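Local coordinates for protein nucleoside 2-deoxyribosyltransferase (Enterococcus faecalis, PDB 7M5H) that probably cleaves the N-glycosidic bond of deoxyribonucleoside monophosphates, perhaps as a 5-hydroxymethyl-dUMP N-hydrolase, at residues Ser88-Ala93 / Leu134-Leu139; Leu19-Tyr24 / Leu103-Arg108; Arg30-Thr35 / Glu155-Arg160; Gly138-Lys141 / Arg145-Ser148; Pro80-Gly85 / His130-Tyr135. All coordinates share one frame; numbering follows the deposited sequence.

Helix 134-141 runs through contacts 1, 4 and 5: contact 5 holds its start, contact 1 its flank against helix 84-96, and contact 4 its end against strand 144-147. Contacts 1 and 4 touch where Ile90 CD1 lies 3.7 Å from Ile140 CD1. Contact 2 joins contact 5 at a probable hydrogen bond of 2.7 Å between Tyr104 OH and His130 ND1, and contact 4 through the pairing of strands 100-103 and 144-147. Contact 3 is about 26 Å (centre to centre) from contact 5 but reaches contact 4 through a long, weak ion pair, Glu156 OE1 to Arg145 NE. Glycerol at Glu89, Asp83 and Asn133, probably from the crystallisation liquor, may mark a pocket near contacts 1 and 5.

Contact 1: residues Ser88-Ala93 / Leu134-Leu139; sequences SEIGVA and LYTVGL
Two helices of a Rossmann-like alpha/beta/alpha sandwich, 84-96 and 134-141, meet here through Ile90, Gly91, Thr136 and Leu139. They belong to successive beta-alpha-beta crossovers of the parallel sheet, and their short segments cross at 39° with the axes 9.7 Å apart. Ile90 does most of the touching. With chi1 at -71° its two branches part: CG2 sits anti to the backbone N and comes within 4.1 Å of Leu139 CB, while the other arm, extended at chi2, carries CD1 to 3.7 Å from Thr136 CG2. The side chains of Ile90 and Thr136 cross at about a right angle. Thr136 thus gives its methyl to this buried interface, and its hydroxyl OG1 hydrogen-bonds Ser88 OG of the second subunit, so that one residue serves both the packing inside the chain and the subunit boundary. Ser88 of this chain makes the matching bond to Thr136 of that subunit. Leu139 reaches across from the next turn, and its CG also rests on one face of the Tyr135 ring, offset toward the rim. Where Gly91 offers no side chain, the backbones come to 7.0 Å between the CA atoms of Gly91 and Leu139, and Leu139 CD1 lies 4.1 Å from Gly91 CA.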
# COMPACT_ATOMS: atom_id res chain seq x y z
N SER B 88 -7.31 8.08 8.83
CA SER B 88 -7.48 9.45 9.31
C SER B 88 -8.84 9.63 9.97
O SER B 88 -8.95 10.30 11.00
CB SER B 88 -7.30 10.44 8.16
OG SER B 88 -5.96 10.47 7.72
N GLU B 89 -9.89 9.05 9.38
CA GLU B 89 -11.22 9.15 9.98
C GLU B 89 -11.27 8.47 11.34
O GLU B 89 -12.00 8.92 12.23
CB GLU B 89 -12.26 8.55 9.04
CG GLU B 89 -12.58 9.42 7.83
CD GLU B 89 -13.46 8.72 6.81
OE1 GLU B 89 -13.44 7.48 6.75
OE2 GLU B 89 -14.17 9.42 6.06
N ILE B 90 -10.52 7.38 11.52
CA ILE B 90 -10.45 6.73 12.83
C ILE B 90 -9.79 7.66 13.83
O ILE B 90 -10.23 7.78 14.98
CB ILE B 90 -9.70 5.39 12.71
CG1 ILE B 90 -10.55 4.36 11.97
CG2 ILE B 90 -9.30 4.87 14.09
CD1 ILE B 90 -9.82 3.08 11.66
N GLY B 91 -8.72 8.35 13.42
CA GLY B 91 -8.07 9.29 14.32
C GLY B 91 -8.97 10.45 14.71
O GLY B 91 -8.94 10.90 15.86
N VAL B 92 -9.77 10.94 13.77
CA VAL B 92 -10.74 11.98 14.09
C VAL B 92 -11.78 11.46 15.07
O VAL B 92 -12.13 12.13 16.05
CB VAL B 92 -11.40 12.52 12.81
CG1 VAL B 92 -12.55 13.46 13.16
CG2 VAL B 92 -10.38 13.23 11.93
N ALA B 93 -12.28 10.24 14.84
CA ALA B 93 -13.32 9.68 15.69
C ALA B 93 -12.81 9.47 17.11
O ALA B 93 -13.53 9.74 18.08
CB ALA B 93 -13.83 8.37 15.10
N LEU B 134 -0.53 -1.01 14.09
CA LEU B 134 -1.08 -1.20 15.42
C LEU B 134 -1.45 0.11 16.11
O LEU B 134 -2.17 0.08 17.11
CB LEU B 134 -0.09 -1.98 16.29
CG LEU B 134 0.10 -3.43 15.85
CD1 LEU B 134 1.04 -4.15 16.80
CD2 LEU B 134 -1.24 -4.14 15.77
N TYR B 135 -0.96 1.25 15.62
CA TYR B 135 -1.44 2.52 16.16
C TYR B 135 -2.90 2.75 15.78
O TYR B 135 -3.72 3.11 16.63
CB TYR B 135 -0.57 3.68 15.68
CG TYR B 135 -1.09 5.02 16.17
CD1 TYR B 135 -0.90 5.41 17.49
CD2 TYR B 135 -1.78 5.88 15.32
CE1 TYR B 135 -1.38 6.62 17.95
CE2 TYR B 135 -2.26 7.09 15.77
CZ TYR B 135 -2.05 7.46 17.09
OH TYR B 135 -2.53 8.67 17.54
N THR B 136 -3.23 2.54 14.51
CA THR B 136 -4.62 2.67 14.07
C THR B 136 -5.52 1.67 14.79
O THR B 136 -6.62 2.02 15.23
CB THR B 136 -4.71 2.47 12.56
OG1 THR B 136 -3.81 3.37 11.90
CG2 THR B 136 -6.13 2.74 12.07
N VAL B 137 -5.06 0.42 14.92
CA VAL B 137 -5.85 -0.59 15.62
C VAL B 137 -6.06 -0.19 17.08
O VAL B 137 -7.17 -0.31 17.61
CB VAL B 137 -5.16 -1.97 15.52
CG1 VAL B 137 -5.81 -2.96 16.46
CG2 VAL B 137 -5.22 -2.47 14.08
N GLY B 138 -5.01 0.30 17.74
CA GLY B 138 -5.13 0.66 19.14
C GLY B 138 -6.16 1.75 19.38
O GLY B 138 -6.90 1.70 20.37
N LEU B 139 -6.23 2.73 18.48
CA LEU B 139 -7.23 3.79 18.62
C LEU B 139 -8.64 3.23 18.59
O LEU B 139 -9.53 3.71 19.29
CB LEU B 139 -7.04 4.84 17.52
CG LEU B 139 -5.77 5.69 17.57
CD1 LEU B 139 -5.77 6.71 16.44
CD2 LEU B 139 -5.64 6.38 18.91

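Contact 2: residues Leu19-Tyr24 / Leu103-Arg108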
# COMPACT_ATOMS: atom_id res chain seq x y z
N LEU B 19 -17.06 -1.20 -3.72
CA LEU B 19 -18.40 -0.63 -3.86
C LEU B 19 -19.47 -1.70 -3.63
O LEU B 19 -20.45 -1.46 -2.91
CB LEU B 19 -18.56 0.01 -5.24
CG LEU B 19 -17.90 1.37 -5.47
CD1 LEU B 19 -17.89 1.71 -6.95
CD2 LEU B 19 -18.63 2.44 -4.68
N ARG B 20 -19.29 -2.87 -4.23
CA ARG B 20 -20.28 -3.94 -4.08
C ARG B 20 -20.30 -4.48 -2.66
O ARG B 20 -21.37 -4.81 -2.13
CB ARG B 20 -20.00 -5.06 -5.08
CG ARG B 20 -20.22 -4.69 -6.53
CD ARG B 20 -19.77 -5.81 -7.46
NE ARG B 20 -20.37 -7.09 -7.09
CZ ARG B 20 -21.51 -7.55 -7.59
NH1 ARG B 20 -22.18 -6.84 -8.49
NH2 ARG B 20 -21.99 -8.72 -7.19
N TYR B 21 -19.13 -4.58 -2.02
CA TYR B 21 -19.08 -5.12 -0.67
C TYR B 21 -19.68 -4.14 0.33
O TYR B 21 -20.39 -4.55 1.26
CB TYR B 21 -17.65 -5.47 -0.29
CG TYR B 21 -17.53 -6.21 1.03
CD1 TYR B 21 -18.02 -7.50 1.17
CD2 TYR B 21 -16.92 -5.61 2.13
CE1 TYR B 21 -17.92 -8.18 2.37
CE2 TYR B 21 -16.81 -6.29 3.33
CZ TYR B 21 -17.31 -7.57 3.45
OH TYR B 21 -17.21 -8.24 4.64
N ASN B 22 -19.41 -2.84 0.16
CA ASN B 22 -20.01 -1.85 1.04
C ASN B 22 -21.54 -1.90 0.98
O ASN B 22 -22.21 -1.86 2.01
CB ASN B 22 -19.51 -0.45 0.68
CG ASN B 22 -18.03 -0.27 0.94
OD1 ASN B 22 -17.42 -1.02 1.70
ND2 ASN B 22 -17.44 0.75 0.32
N ALA B 23 -22.09 -1.99 -0.24
CA ALA B 23 -23.54 -2.07 -0.38
C ALA B 23 -24.09 -3.37 0.20
O ALA B 23 -25.18 -3.39 0.77
CB ALA B 23 -23.93 -1.94 -1.85
N TYR B 24 -23.33 -4.46 0.07
CA TYR B 24 -23.78 -5.75 0.60
C TYR B 24 -23.77 -5.74 2.13
O TYR B 24 -24.66 -6.34 2.75
CB TYR B 24 -22.89 -6.87 0.05
CG TYR B 24 -22.81 -8.10 0.92
CD1 TYR B 24 -23.84 -9.02 0.96
CD2 TYR B 24 -21.67 -8.36 1.68
CE1 TYR B 24 -23.76 -10.16 1.75
CE2 TYR B 24 -21.58 -9.49 2.47
CZ TYR B 24 -22.62 -10.38 2.50
OH TYR B 24 -22.53 -11.51 3.29
N LEU B 103 -14.05 -3.94 11.07
CA LEU B 103 -14.14 -5.27 10.48
C LEU B 103 -12.84 -5.60 9.76
O LEU B 103 -12.33 -4.79 8.98
CB LEU B 103 -15.31 -5.35 9.50
CG LEU B 103 -15.46 -6.70 8.78
CD1 LEU B 103 -15.84 -7.79 9.77
CD2 LEU B 103 -16.49 -6.60 7.66
N TYR B 104 -12.31 -6.79 10.03
CA TYR B 104 -11.01 -7.22 9.51
C TYR B 104 -11.10 -8.72 9.19
O TYR B 104 -10.91 -9.55 10.08
CB TYR B 104 -9.90 -6.93 10.51
CG TYR B 104 -8.55 -7.49 10.15
CD1 TYR B 104 -7.92 -7.14 8.96
CD2 TYR B 104 -7.88 -8.36 11.01
CE1 TYR B 104 -6.68 -7.65 8.63
CE2 TYR B 104 -6.64 -8.88 10.68
CZ TYR B 104 -6.05 -8.52 9.49
OH TYR B 104 -4.81 -9.03 9.16
N THR B 105 -11.37 -9.05 7.93
CA THR B 105 -11.66 -10.42 7.52
C THR B 105 -10.48 -11.12 6.86
O THR B 105 -10.65 -12.27 6.43
CB THR B 105 -12.85 -10.44 6.56
OG1 THR B 105 -12.49 -9.78 5.34
CG2 THR B 105 -14.05 -9.74 7.18
N ASP B 106 -9.32 -10.48 6.75
CA ASP B 106 -8.20 -11.03 6.00
C ASP B 106 -7.87 -12.45 6.47
O ASP B 106 -7.59 -12.67 7.65
CB ASP B 106 -6.98 -10.12 6.15
CG ASP B 106 -5.89 -10.42 5.13
OD1 ASP B 106 -5.42 -11.58 5.08
OD2 ASP B 106 -5.50 -9.50 4.38
N SER B 107 -7.90 -13.40 5.53
CA SER B 107 -7.71 -14.80 5.87
C SER B 107 -6.30 -15.10 6.36
O SER B 107 -6.08 -16.14 6.99
CB SER B 107 -8.03 -15.68 4.67
OG SER B 107 -7.15 -15.41 3.59
N ARG B 108 -5.34 -14.21 6.09
CA ARG B 108 -3.97 -14.41 6.53
C ARG B 108 -3.76 -14.04 8.00
O ARG B 108 -2.63 -14.10 8.48
CB ARG B 108 -3.01 -13.60 5.66
CG ARG B 108 -2.92 -14.10 4.22
CD ARG B 108 -2.24 -13.09 3.32
NE ARG B 108 -2.99 -11.84 3.25
CZ ARG B 108 -2.74 -10.85 2.40
NH1 ARG B 108 -1.75 -10.97 1.52
NH2 ARG B 108 -3.48 -9.75 2.41
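Asp106 OD1 takes two bonds from Arg108, in the loop that continues from the point where Leu103 meets Tyr21. The backbone N of Arg108 reaches its anti lone pair at 2.8 Å, closing an Asx turn, and Arg108 NE reaches its syn lone pair at 3.1 Å. Arg108 NH2 completes a side-on salt bridge to Asp106 OD2, also at 2.8 Å. Both guanidinium bonds are nearly straight, which sets the guanidinium and the carboxylate edge to edge, with the bonded oxygens in the guanidinium plane. The contact with the helix is smaller and apolar in kind. Tyr21 CG stands anti to its backbone N (chi1 -172°), sending the ring toward the sheet, where Leu103 CD2 comes to the ring edge, 3.5 Å from Tyr21 OH. Thr105 CG2 stands farther out, 4.3 Å from the same Tyr21 OH. The hydroxyl does not lack a polar partner: it hydrogen-bonds Glu150 OE2, while Thr105 OG1 bonds Asp78. The loop from Thr105 to Arg108 lies against the fourth subunit. Tyr21 itself fills the space between helix 16-30 and the C-terminal ends of strands 72-76 and 100-103 of the Rossmann-like sheet, touching Leu76 and Leu103.

Contact 3: residues Arg30-Thr35 / Glu155-Arg160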
# COMPACT_ATOMS: atom_id res chain seq x y z
N ARG B 30 -28.53 -2.19 7.98
CA ARG B 30 -29.80 -1.48 8.06
C ARG B 30 -30.96 -2.42 8.38
O ARG B 30 -31.96 -1.99 8.95
CB ARG B 30 -30.06 -0.73 6.76
CG ARG B 30 -29.19 0.51 6.58
CD ARG B 30 -29.26 1.05 5.16
NE ARG B 30 -28.57 2.33 5.04
CZ ARG B 30 -28.21 2.88 3.88
NH1 ARG B 30 -28.45 2.24 2.74
NH2 ARG B 30 -27.59 4.05 3.86
N GLN B 31 -30.83 -3.70 8.02
CA GLN B 31 -31.87 -4.68 8.33
C GLN B 31 -31.86 -5.12 9.79
O GLN B 31 -32.78 -5.83 10.21
CB GLN B 31 -31.74 -5.90 7.42
CG GLN B 31 -32.23 -5.67 6.01
CD GLN B 31 -33.66 -5.15 5.98
OE1 GLN B 31 -34.56 -5.74 6.57
NE2 GLN B 31 -33.87 -4.03 5.29
N LEU B 32 -30.85 -4.73 10.56
CA LEU B 32 -30.81 -5.10 11.97
C LEU B 32 -31.90 -4.39 12.76
O LEU B 32 -32.65 -5.02 13.52
CB LEU B 32 -29.44 -4.79 12.57
CG LEU B 32 -28.29 -5.75 12.24
CD1 LEU B 32 -27.00 -5.25 12.86
CD2 LEU B 32 -28.62 -7.15 12.74
N ASP B 33 -32.01 -3.07 12.59
CA ASP B 33 -32.91 -2.27 13.40
C ASP B 33 -33.38 -1.07 12.60
O ASP B 33 -32.60 -0.48 11.85
CB ASP B 33 -32.22 -1.81 14.69
CG ASP B 33 -33.21 -1.50 15.80
OD1 ASP B 33 -33.43 -2.37 16.66
OD2 ASP B 33 -33.77 -0.38 15.80
N LYS B 34 -34.65 -0.71 12.77
CA LYS B 34 -35.20 0.44 12.06
C LYS B 34 -34.64 1.76 12.58
O LYS B 34 -34.74 2.78 11.88
CB LYS B 34 -36.73 0.45 12.18
CG LYS B 34 -37.40 -0.77 11.58
CD LYS B 34 -38.91 -0.71 11.76
CE LYS B 34 -39.60 -1.90 11.12
NZ LYS B 34 -41.08 -1.85 11.29
N THR B 35 -34.05 1.77 13.77
CA THR B 35 -33.49 2.99 14.35
C THR B 35 -32.08 3.29 13.87
O THR B 35 -31.45 4.21 14.38
CB THR B 35 -33.49 2.89 15.88
OG1 THR B 35 -32.83 1.69 16.29
CG2 THR B 35 -34.92 2.87 16.41
N GLU B 155 -23.58 -8.38 15.21
CA GLU B 155 -23.88 -8.63 16.62
C GLU B 155 -23.38 -7.48 17.49
O GLU B 155 -24.06 -7.06 18.43
CB GLU B 155 -23.26 -9.95 17.06
CG GLU B 155 -23.51 -10.29 18.52
CD GLU B 155 -24.97 -10.55 18.82
OE1 GLU B 155 -25.62 -11.28 18.04
OE2 GLU B 155 -25.48 -10.01 19.82
N GLU B 156 -22.18 -6.96 17.19
CA GLU B 156 -21.64 -5.85 17.97
C GLU B 156 -22.45 -4.57 17.75
O GLU B 156 -22.66 -3.79 18.69
CB GLU B 156 -20.18 -5.62 17.61
CG GLU B 156 -19.52 -4.47 18.34
CD GLU B 156 -19.38 -4.73 19.83
OE1 GLU B 156 -19.29 -5.91 20.22
OE2 GLU B 156 -19.36 -3.75 20.61
N ILE B 157 -22.92 -4.35 16.52
CA ILE B 157 -23.73 -3.17 16.23
C ILE B 157 -25.05 -3.23 16.98
O ILE B 157 -25.53 -2.21 17.50
CB ILE B 157 -23.94 -3.02 14.71
CG1 ILE B 157 -22.63 -2.63 14.02
CG2 ILE B 157 -25.03 -2.00 14.41
CD1 ILE B 157 -22.74 -2.51 12.52
N LYS B 158 -25.65 -4.42 17.07
CA LYS B 158 -26.92 -4.56 17.78
C LYS B 158 -26.77 -4.21 19.25
O LYS B 158 -27.62 -3.52 19.83
CB LYS B 158 -27.46 -5.98 17.61
CG LYS B 158 -28.66 -6.09 16.69
CD LYS B 158 -29.30 -7.47 16.78
CE LYS B 158 -28.30 -8.56 16.43
NZ LYS B 158 -28.93 -9.91 16.51
N GLN B 159 -25.68 -4.68 19.88
CA GLN B 159 -25.43 -4.39 21.29
C GLN B 159 -25.22 -2.91 21.56
O GLN B 159 -25.45 -2.46 22.68
CB GLN B 159 -24.21 -5.18 21.77
CG GLN B 159 -24.35 -6.69 21.66
CD GLN B 159 -25.34 -7.27 22.65
OE1 GLN B 159 -25.59 -6.69 23.71
NE2 GLN B 159 -25.91 -8.42 22.31
N ARG B 160 -24.77 -2.14 20.56
CA ARG B 160 -24.51 -0.72 20.74
C ARG B 160 -25.69 0.16 20.33
O ARG B 160 -25.52 1.37 20.15
CB ARG B 160 -23.26 -0.30 19.97
CG ARG B 160 -21.98 -0.94 20.48
CD ARG B 160 -20.78 -0.50 19.66
NE ARG B 160 -19.53 -0.89 20.31
CZ ARG B 160 -18.88 -0.13 21.19
NH1 ARG B 160 -19.36 1.06 21.51
NH2 ARG B 160 -17.76 -0.56 21.74
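Leu32, in the connection between helix 16-30 and strand 36-39, gives up the most surface here, wedging both of its methyls against the last turns of helix 150-159. Its CG lies beside the backbone N (chi1 -77°), and from that position the two methyls divide the work. CD1 points inward to Ile157 CG2 at 4.1 Å. CD2 faces the aliphatic chain of Lys158, with CE nearest at 4.0 Å. In both pairs the side chains cross at about a right angle. Lys158 bends at chi3, -58°, which curls its methylenes round the leucine methyl; its NZ makes a long ion pair with Glu155 OE1 at 3.9 Å. Ile157 is the buried partner and continues inward onto Val74 of strand 72-76, while Lys158 covers the solvent-facing side. Just past Leu32, Asp33 OD2 accepts from Thr35 N at 3.0 Å through its anti lone pair, an Asx turn that leads into strand 36-39. Just past the helix end, Arg160 NE forms a salt bridge with Glu156 OE2, tilted from the guanidinium plane. The arrangement belongs to an alpha/beta/alpha sandwich, where the first beta-alpha-beta connection packs on the C-terminal helix on the same side of the sheet.

Contact 4: residues Gly138-Lys141 / Arg145-Ser148; sequences GLIK and RVVS
Ile140 and Val146 set their side chains at about a right angle, meeting methyl to methyl with Ile140 CG2 3.8 Å from Val146 CG2. With CG1 beside the backbone N (chi1 -58°), Ile140 CG2 is left anti to it and also lies 3.5 Å from the carbonyl oxygen Arg145 O, covering the strand backbone as well as its side chain. Lys141 comes at Val146 obliquely. Its chain is fully extended beyond CG and runs past the valine, CG 4.2 Å and CE 4.1 Å from Val146 CG2, which is thus bordered by Ile140 and by the lysine methylenes. These residues form the second half of a beta-alpha-beta crossover of the Rossmann-like fold: helix 134-141 ends, a tight turn follows, and the chain enters an edge strand of this chain's sheet, 144-147, with Lys141 and Arg145 only 4.8 Å apart between CA atoms. Ile140 also packs on Ala102 of the adjoining strand. The extension of Lys141 takes NZ to the third subunit, where it forms a salt bridge with Glu126 OE2 and a hydrogen bond to Ile124 O. The Arg145 side chain leaves the backbone away from the helix, and its NE makes a long, weak ion pair with Glu156.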
# COMPACT_ATOMS: atom_id res chain seq x y z
N GLY B 138 -5.01 0.30 17.74
CA GLY B 138 -5.13 0.66 19.14
C GLY B 138 -6.16 1.75 19.38
O GLY B 138 -6.90 1.70 20.37
N LEU B 139 -6.23 2.73 18.48
CA LEU B 139 -7.23 3.79 18.62
C LEU B 139 -8.64 3.23 18.59
O LEU B 139 -9.53 3.71 19.29
CB LEU B 139 -7.04 4.84 17.52
CG LEU B 139 -5.77 5.69 17.57
CD1 LEU B 139 -5.77 6.71 16.44
CD2 LEU B 139 -5.64 6.38 18.91
N ILE B 140 -8.86 2.19 17.78
CA ILE B 140 -10.17 1.55 17.72
C ILE B 140 -10.49 0.87 19.05
O ILE B 140 -11.54 1.12 19.66
CB ILE B 140 -10.22 0.54 16.56
CG1 ILE B 140 -9.91 1.23 15.23
CG2 ILE B 140 -11.57 -0.15 16.52
CD1 ILE B 140 -9.69 0.27 14.09
N LYS B 141 -9.59 -0.00 19.51
CA LYS B 141 -9.86 -0.79 20.71
C LYS B 141 -9.93 0.07 21.97
O LYS B 141 -10.50 -0.38 22.97
CB LYS B 141 -8.80 -1.87 20.89
CG LYS B 141 -8.66 -2.82 19.70
CD LYS B 141 -7.78 -4.00 20.06
CE LYS B 141 -7.71 -5.01 18.93
NZ LYS B 141 -7.01 -6.25 19.37
N ARG B 145 -13.98 -1.80 19.10
CA ARG B 145 -13.68 -3.21 18.97
C ARG B 145 -13.35 -3.52 17.52
O ARG B 145 -13.86 -2.86 16.61
CB ARG B 145 -14.87 -4.05 19.44
CG ARG B 145 -14.68 -5.56 19.42
CD ARG B 145 -16.03 -6.26 19.57
NE ARG B 145 -16.10 -7.14 20.74
CZ ARG B 145 -16.35 -8.45 20.68
NH1 ARG B 145 -16.40 -9.17 21.79
NH2 ARG B 145 -16.57 -9.03 19.50
N VAL B 146 -12.48 -4.50 17.32
CA VAL B 146 -12.17 -5.05 16.01
C VAL B 146 -12.71 -6.48 15.96
O VAL B 146 -12.37 -7.30 16.82
CB VAL B 146 -10.66 -5.02 15.72
CG1 VAL B 146 -10.39 -5.57 14.33
CG2 VAL B 146 -10.11 -3.62 15.88
N VAL B 147 -13.53 -6.77 14.95
CA VAL B 147 -14.08 -8.10 14.75
C VAL B 147 -13.55 -8.65 13.43
O VAL B 147 -13.07 -7.91 12.57
CB VAL B 147 -15.62 -8.10 14.77
CG1 VAL B 147 -16.13 -7.64 16.13
CG2 VAL B 147 -16.16 -7.21 13.66
N SER B 148 -13.65 -9.97 13.28
CA SER B 148 -13.09 -10.66 12.13
C SER B 148 -14.15 -11.32 11.25
O SER B 148 -13.80 -12.04 10.31
CB SER B 148 -12.07 -11.71 12.58
OG SER B 148 -12.67 -12.67 13.43

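Contact 5: residues Pro80-Gly85 / His130-Tyr135. With EDO (1,2-ethanediol), chain E.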
# COMPACT_ATOMS: atom_id res chain seq x y z
N PRO B 80 -4.31 -4.35 1.30
CA PRO B 80 -2.87 -4.52 1.58
C PRO B 80 -2.40 -3.63 2.72
O PRO B 80 -1.50 -4.01 3.47
CB PRO B 80 -2.20 -4.15 0.25
CG PRO B 80 -3.19 -3.30 -0.46
CD PRO B 80 -4.55 -3.82 -0.06
N THR B 81 -3.00 -2.45 2.85
CA THR B 81 -2.83 -1.58 4.00
C THR B 81 -4.19 -1.00 4.35
O THR B 81 -5.12 -1.02 3.54
CB THR B 81 -1.83 -0.44 3.72
OG1 THR B 81 -2.25 0.28 2.56
CG2 THR B 81 -0.42 -0.98 3.51
N ILE B 82 -4.32 -0.50 5.58
CA ILE B 82 -5.52 0.22 5.95
C ILE B 82 -5.61 1.47 5.09
O ILE B 82 -4.63 2.22 4.94
CB ILE B 82 -5.51 0.56 7.45
CG1 ILE B 82 -5.46 -0.71 8.29
CG2 ILE B 82 -6.74 1.39 7.81
CD1 ILE B 82 -5.29 -0.45 9.77
N ASP B 83 -6.79 1.70 4.50
CA ASP B 83 -7.00 2.87 3.66
C ASP B 83 -6.65 4.14 4.42
O ASP B 83 -7.07 4.33 5.56
CB ASP B 83 -8.45 2.92 3.18
CG ASP B 83 -8.74 4.13 2.32
OD1 ASP B 83 -8.50 4.07 1.10
OD2 ASP B 83 -9.21 5.15 2.87
N ALA B 84 -5.86 5.01 3.77
CA ALA B 84 -5.35 6.20 4.45
C ALA B 84 -6.48 7.11 4.91
O ALA B 84 -6.41 7.70 6.00
CB ALA B 84 -4.39 6.96 3.53
N GLY B 85 -7.53 7.26 4.10
CA GLY B 85 -8.67 8.04 4.52
C GLY B 85 -9.38 7.44 5.72
O GLY B 85 -9.77 8.15 6.65
N HIS B 130 -0.76 -11.55 8.08
CA HIS B 130 -1.01 -10.21 7.56
C HIS B 130 -0.88 -9.18 8.69
O HIS B 130 -1.17 -9.46 9.85
CB HIS B 130 -2.40 -10.15 6.93
CG HIS B 130 -2.76 -8.80 6.38
ND1 HIS B 130 -3.58 -7.92 7.05
CD2 HIS B 130 -2.42 -8.19 5.22
CE1 HIS B 130 -3.73 -6.83 6.33
NE2 HIS B 130 -3.04 -6.96 5.21
N TYR B 131 -0.42 -7.99 8.33
CA TYR B 131 -0.09 -6.95 9.30
C TYR B 131 -1.01 -5.74 9.14
O TYR B 131 -1.26 -5.28 8.02
CB TYR B 131 1.37 -6.51 9.16
CG TYR B 131 1.72 -5.31 10.02
CD1 TYR B 131 2.05 -5.47 11.36
CD2 TYR B 131 1.73 -4.03 9.49
CE1 TYR B 131 2.37 -4.38 12.15
CE2 TYR B 131 2.05 -2.93 10.27
CZ TYR B 131 2.36 -3.11 11.60
OH TYR B 131 2.68 -2.02 12.37
N LEU B 132 -1.49 -5.24 10.27
CA LEU B 132 -2.21 -3.98 10.37
C LEU B 132 -1.42 -3.03 11.25
O LEU B 132 -0.88 -3.44 12.28
CB LEU B 132 -3.61 -4.17 10.97
CG LEU B 132 -4.64 -5.08 10.30
CD1 LEU B 132 -5.74 -5.42 11.30
CD2 LEU B 132 -5.22 -4.41 9.07
N ASN B 133 -1.35 -1.76 10.85
CA ASN B 133 -0.68 -0.77 11.68
C ASN B 133 -1.32 -0.72 13.06
O ASN B 133 -2.52 -0.44 13.18
CB ASN B 133 -0.73 0.61 11.01
CG ASN B 133 0.10 1.64 11.76
OD1 ASN B 133 -0.36 2.23 12.74
ND2 ASN B 133 1.33 1.86 11.29
N LEU B 134 -0.53 -1.01 14.09
CA LEU B 134 -1.08 -1.20 15.42
C LEU B 134 -1.45 0.11 16.11
O LEU B 134 -2.17 0.08 17.11
CB LEU B 134 -0.09 -1.98 16.29
CG LEU B 134 0.10 -3.43 15.85
CD1 LEU B 134 1.04 -4.15 16.80
CD2 LEU B 134 -1.24 -4.14 15.77
N TYR B 135 -0.96 1.25 15.62
CA TYR B 135 -1.44 2.52 16.16
C TYR B 135 -2.90 2.75 15.78
O TYR B 135 -3.72 3.11 16.63
CB TYR B 135 -0.57 3.68 15.68
CG TYR B 135 -1.09 5.02 16.17
CD1 TYR B 135 -0.90 5.41 17.49
CD2 TYR B 135 -1.78 5.88 15.32
CE1 TYR B 135 -1.38 6.62 17.95
CE2 TYR B 135 -2.26 7.09 15.77
CZ TYR B 135 -2.05 7.46 17.09
OH TYR B 135 -2.53 8.67 17.54
C1 EDO E . 4.25 1.25 15.54
O1 EDO E . 4.24 -0.00 16.23
C2 EDO E . 2.99 1.38 14.69
O2 EDO E . 2.94 2.68 14.10
O HOH W 1 -1.92 -0.93 7.83
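Ile82 and Leu132 supply the apolar part of this contact, crossing at about a right angle. Leu132 CD2 lies 3.8 Å from Ile82 CG1 and slightly farther from Ile82 CD1. Ile82 turns CG1 to the side of its backbone N (chi1 -60°), and its CD1 ends 4.3 Å from Asn133 N. Tyr104 covers Leu132 from the same chain. Among the polar approaches, His130 NE2 comes obliquely to Pro80 O at 3.8 Å and has a weak hydrogen bond to Gly79 O; the firmer bond runs from ND1 to Tyr104 OH, so both ring nitrogens are engaged. One water bridges the backbones, accepting from Asn133 N at 3.2 Å and weakly from Ile82 N at 3.3 Å. Both segments lead into helices of the Rossmann-like fold, 84-96 and 134-141, and each has a side chain at the N-cap. Asp83 OD2 caps Val86 N. Asn133 OD1 accepts from Tyr135 N in a weak, bent bond (3.1 Å, 130°), and weakly from Thr136 N. Among bound small molecules, 1,2-ethanediol O2 takes a weak hydrogen bond from Asn133 ND2 at 3.3 Å. Glycerol bonds Asp83 OD2, and a separate glycerol contact, a weak bond, is made by Asn133 ND2; these and the 1,2-ethanediol probably come from the crystallisation liquor. Asn133 meanwhile packs on Gly85 of the second subunit.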